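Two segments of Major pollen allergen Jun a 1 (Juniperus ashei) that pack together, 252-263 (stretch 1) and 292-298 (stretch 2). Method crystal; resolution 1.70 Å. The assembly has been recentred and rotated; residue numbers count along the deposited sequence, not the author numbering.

Stretch 1 (252-263) AIGGSSNPTILS
Stretch 2 292-298: ANWVWRS

Two parallel strands, 260-263 and 296-298, form the backbone of this contact, and two tryptophans fill the space around the turn that precedes the first of them. The strand axes approach to 4.8 Å with 2° between their N-to-C directions. The register pairs Ile261 with Trp296, Leu262 with Arg297 and Ser263 with Ser298, at CA-CA distances of 4.7, 5.1 and 4.7 Å. Three hydrogen bonds fix it: Ile261 N to Val295 O (3.1 Å, N-H...O 153°), Arg297 N to Ile261 O (2.9 Å, 156°) and Ser263 N to Arg297 O (2.8 Å, 149°). Ile261 thus both donates and accepts, its N and O reaching the residues before and after Trp296, as parallel pairing requires. CA-H...O contacts accompany these bonds: Thr260 CA to Val295 O at 3.5 Å, Trp296 CA to Ile261 O at 3.3 Å, and, beyond the last bond, Ser298 CA to Ser263 O at 3.3 Å.

Before this ladder the chain of stretch 1 runs the other way. Strand 253-256 makes 166° with strand 296-298, nearly antiparallel, and the reversal passes through Ser257 (phi/psi 54/50) and Asn258 (51/59), both left-handed, then Pro259 (-79/156, C-gamma endo).

The hollow between the two arms of stretch 1 receives Trp296 (chi1 -69°, m; chi2 20°), which has 105 Å² covered, the largest area of any residue here. Ile261, on the same sheet face with chi1 m and chi2 t, lays CD1 over one face of the indole, 3.7 Å from the centroid of the Trp296 six-membered ring and 20° off its normal. At the ring edge, Trp296 NE1 donates to Pro259 O (2.9 Å, 130°), while Pro259 CG packs 3.8 Å from Trp296 CZ2. The far end of the ring meets bare backbone: Trp296 CH2 lies 3.6 Å from Gly255 N and 3.8 Å from Gly254 C. An ideal CB on Gly255 would point into this space, 3.6 Å from Trp296 CZ2, and would clash with Pro259 CG at 3.0 Å; the backbone angles, 167/175, themselves call for glycine.

Trp294 (chi1 -60°, m; chi2 0°) lies along the turn. Asn258 CA sits 3.5 Å from the centroid of the Trp294 five-membered ring, only 7° off the normal, and Pro259 CD is over the same face, 4.1 Å from Trp294 CE3. The six-membered ring continues past the backbone, with Trp294 CH2 3.8 Å from Ser256 CA and Trp294 CZ3 3.7 Å from Gly255 O. Asn258, chi1 t, brings ND2 to 3.3 Å from Trp294 CD1.

Water 1 occupies the gap beside Thr260 (chi1 m). It accepts from Val295 N at 2.9 Å, lies 3.1 Å from Thr260 OG1, and donates a weak bond to Pro259 O at 3.4 Å.

On the sheet face opposite Ile261 and Trp296, Leu262 (m, t) places CD2 over one face of the Arg297 guanidinium, 3.7 Å from Arg297 CZ. Arg297 has chi1 to chi3 m, t, m and chi4 -101°. Altogether 646 Å² is buried, both sides summed.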

# COMPACT_ATOMS: atom_id res chain seq x y z
N ALA A 252 3.47 2.05 -16.45
CA ALA A 252 3.79 1.65 -15.08
C ALA A 252 3.58 2.76 -14.07
O ALA A 252 2.90 2.57 -13.07
CB ALA A 252 5.22 1.14 -14.96
N ILE A 253 4.22 3.90 -14.32
CA ILE A 253 4.18 5.01 -13.37
C ILE A 253 3.53 6.21 -14.03
O ILE A 253 3.89 6.57 -15.15
CB ILE A 253 5.60 5.36 -12.90
CG1 ILE A 253 6.23 4.19 -12.15
CG2 ILE A 253 5.62 6.62 -12.05
CD1 ILE A 253 7.69 4.40 -11.83
N GLY A 254 2.55 6.84 -13.37
CA GLY A 254 1.96 7.98 -14.10
C GLY A 254 1.32 8.94 -13.12
O GLY A 254 1.42 8.78 -11.90
N GLY A 255 0.62 9.94 -13.65
CA GLY A 255 0.06 10.90 -12.69
C GLY A 255 -0.43 12.15 -13.40
O GLY A 255 -0.25 12.32 -14.61
N SER A 256 -1.04 13.02 -12.60
CA SER A 256 -1.62 14.27 -13.11
C SER A 256 -1.53 15.33 -12.03
O SER A 256 -1.22 15.01 -10.88
CB SER A 256 -3.08 14.07 -13.54
OG SER A 256 -3.88 13.61 -12.47
N SER A 257 -1.78 16.59 -12.42
CA SER A 257 -1.70 17.67 -11.44
C SER A 257 -0.36 17.68 -10.71
O SER A 257 -0.29 17.75 -9.49
CB SER A 257 -2.87 17.56 -10.46
OG SER A 257 -4.12 17.64 -11.16
N ASN A 258 0.72 17.64 -11.48
CA ASN A 258 2.05 17.94 -10.99
C ASN A 258 2.43 17.17 -9.74
O ASN A 258 2.76 17.78 -8.71
CB ASN A 258 2.15 19.45 -10.68
CG ASN A 258 3.50 19.98 -10.27
OD1 ASN A 258 3.59 21.01 -9.58
ND2 ASN A 258 4.60 19.36 -10.63
N PRO A 259 2.44 15.85 -9.78
CA PRO A 259 3.05 15.13 -8.65
C PRO A 259 4.56 15.17 -8.85
O PRO A 259 5.06 15.31 -9.98
CB PRO A 259 2.49 13.71 -8.83
CG PRO A 259 2.46 13.58 -10.33
CD PRO A 259 1.97 14.93 -10.82
N THR A 260 5.28 15.03 -7.75
CA THR A 260 6.72 14.80 -7.74
C THR A 260 6.95 13.30 -7.60
O THR A 260 6.55 12.70 -6.62
CB THR A 260 7.42 15.57 -6.60
OG1 THR A 260 7.15 16.96 -6.85
CG2 THR A 260 8.92 15.34 -6.61
N ILE A 261 7.58 12.72 -8.60
CA ILE A 261 7.84 11.29 -8.64
C ILE A 261 9.33 11.02 -8.73
O ILE A 261 9.96 11.38 -9.71
CB ILE A 261 7.08 10.62 -9.81
CG1 ILE A 261 5.58 10.86 -9.71
CG2 ILE A 261 7.48 9.15 -9.86
CD1 ILE A 261 4.72 10.36 -10.86
N LEU A 262 9.87 10.41 -7.68
CA LEU A 262 11.27 10.07 -7.57
C LEU A 262 11.43 8.56 -7.70
O LEU A 262 11.28 7.80 -6.75
CB LEU A 262 11.86 10.61 -6.26
CG LEU A 262 11.55 12.11 -6.02
CD1 LEU A 262 12.25 12.59 -4.76
CD2 LEU A 262 11.95 12.96 -7.22
N SER A 263 11.74 8.16 -8.94
CA SER A 263 11.98 6.76 -9.26
C SER A 263 13.45 6.43 -9.08
O SER A 263 14.29 7.06 -9.72
CB SER A 263 11.53 6.48 -10.70
OG SER A 263 11.94 5.17 -11.09
N ALA A 292 6.50 20.12 -18.62
CA ALA A 292 7.94 20.02 -18.39
C ALA A 292 8.33 20.54 -17.01
O ALA A 292 9.47 20.36 -16.59
CB ALA A 292 8.71 20.79 -19.46
N ASN A 293 7.41 21.19 -16.29
CA ASN A 293 7.77 21.69 -14.96
C ASN A 293 7.68 20.57 -13.93
O ASN A 293 8.25 20.70 -12.84
CB ASN A 293 6.85 22.85 -14.57
CG ASN A 293 7.14 24.11 -15.38
OD1 ASN A 293 6.27 24.94 -15.64
ND2 ASN A 293 8.38 24.28 -15.81
N TRP A 294 6.97 19.48 -14.27
CA TRP A 294 6.81 18.44 -13.23
C TRP A 294 8.13 17.75 -12.95
O TRP A 294 8.94 17.42 -13.80
CB TRP A 294 5.77 17.43 -13.70
CG TRP A 294 4.40 17.94 -13.97
CD1 TRP A 294 3.92 19.21 -13.86
CD2 TRP A 294 3.30 17.12 -14.41
NE1 TRP A 294 2.57 19.23 -14.21
CE2 TRP A 294 2.18 17.96 -14.55
CE3 TRP A 294 3.19 15.75 -14.69
CZ2 TRP A 294 0.93 17.48 -14.97
CZ3 TRP A 294 1.95 15.27 -15.10
CH2 TRP A 294 0.85 16.14 -15.24
N VAL A 295 8.42 17.45 -11.68
CA VAL A 295 9.73 16.89 -11.40
C VAL A 295 9.56 15.38 -11.29
O VAL A 295 9.12 14.88 -10.26
CB VAL A 295 10.33 17.49 -10.12
CG1 VAL A 295 11.58 16.73 -9.71
CG2 VAL A 295 10.67 18.98 -10.31
N TRP A 296 9.87 14.71 -12.39
CA TRP A 296 9.81 13.25 -12.46
C TRP A 296 11.20 12.73 -12.76
O TRP A 296 11.68 12.86 -13.89
CB TRP A 296 8.82 12.77 -13.52
CG TRP A 296 7.38 13.03 -13.24
CD1 TRP A 296 6.81 13.93 -12.39
CD2 TRP A 296 6.27 12.33 -13.85
NE1 TRP A 296 5.45 13.85 -12.42
CE2 TRP A 296 5.10 12.87 -13.31
CE3 TRP A 296 6.19 11.30 -14.80
CZ2 TRP A 296 3.83 12.41 -13.69
CZ3 TRP A 296 4.92 10.84 -15.17
CH2 TRP A 296 3.76 11.41 -14.61
N ARG A 297 11.86 12.16 -11.76
CA ARG A 297 13.24 11.74 -11.91
C ARG A 297 13.42 10.22 -11.90
O ARG A 297 12.70 9.50 -11.19
CB ARG A 297 14.11 12.31 -10.79
CG ARG A 297 13.87 13.77 -10.48
CD ARG A 297 15.16 14.39 -9.94
NE ARG A 297 15.54 13.85 -8.64
CZ ARG A 297 15.30 14.52 -7.51
NH1 ARG A 297 14.71 15.71 -7.60
NH2 ARG A 297 15.65 14.02 -6.33
N SER A 298 14.38 9.77 -12.71
CA SER A 298 14.77 8.36 -12.75
C SER A 298 16.25 8.24 -12.40
O SER A 298 17.10 8.78 -13.13
CB SER A 298 14.47 7.76 -14.12
OG SER A 298 15.11 6.50 -14.29
O HOH W 1 6.59 18.27 -9.60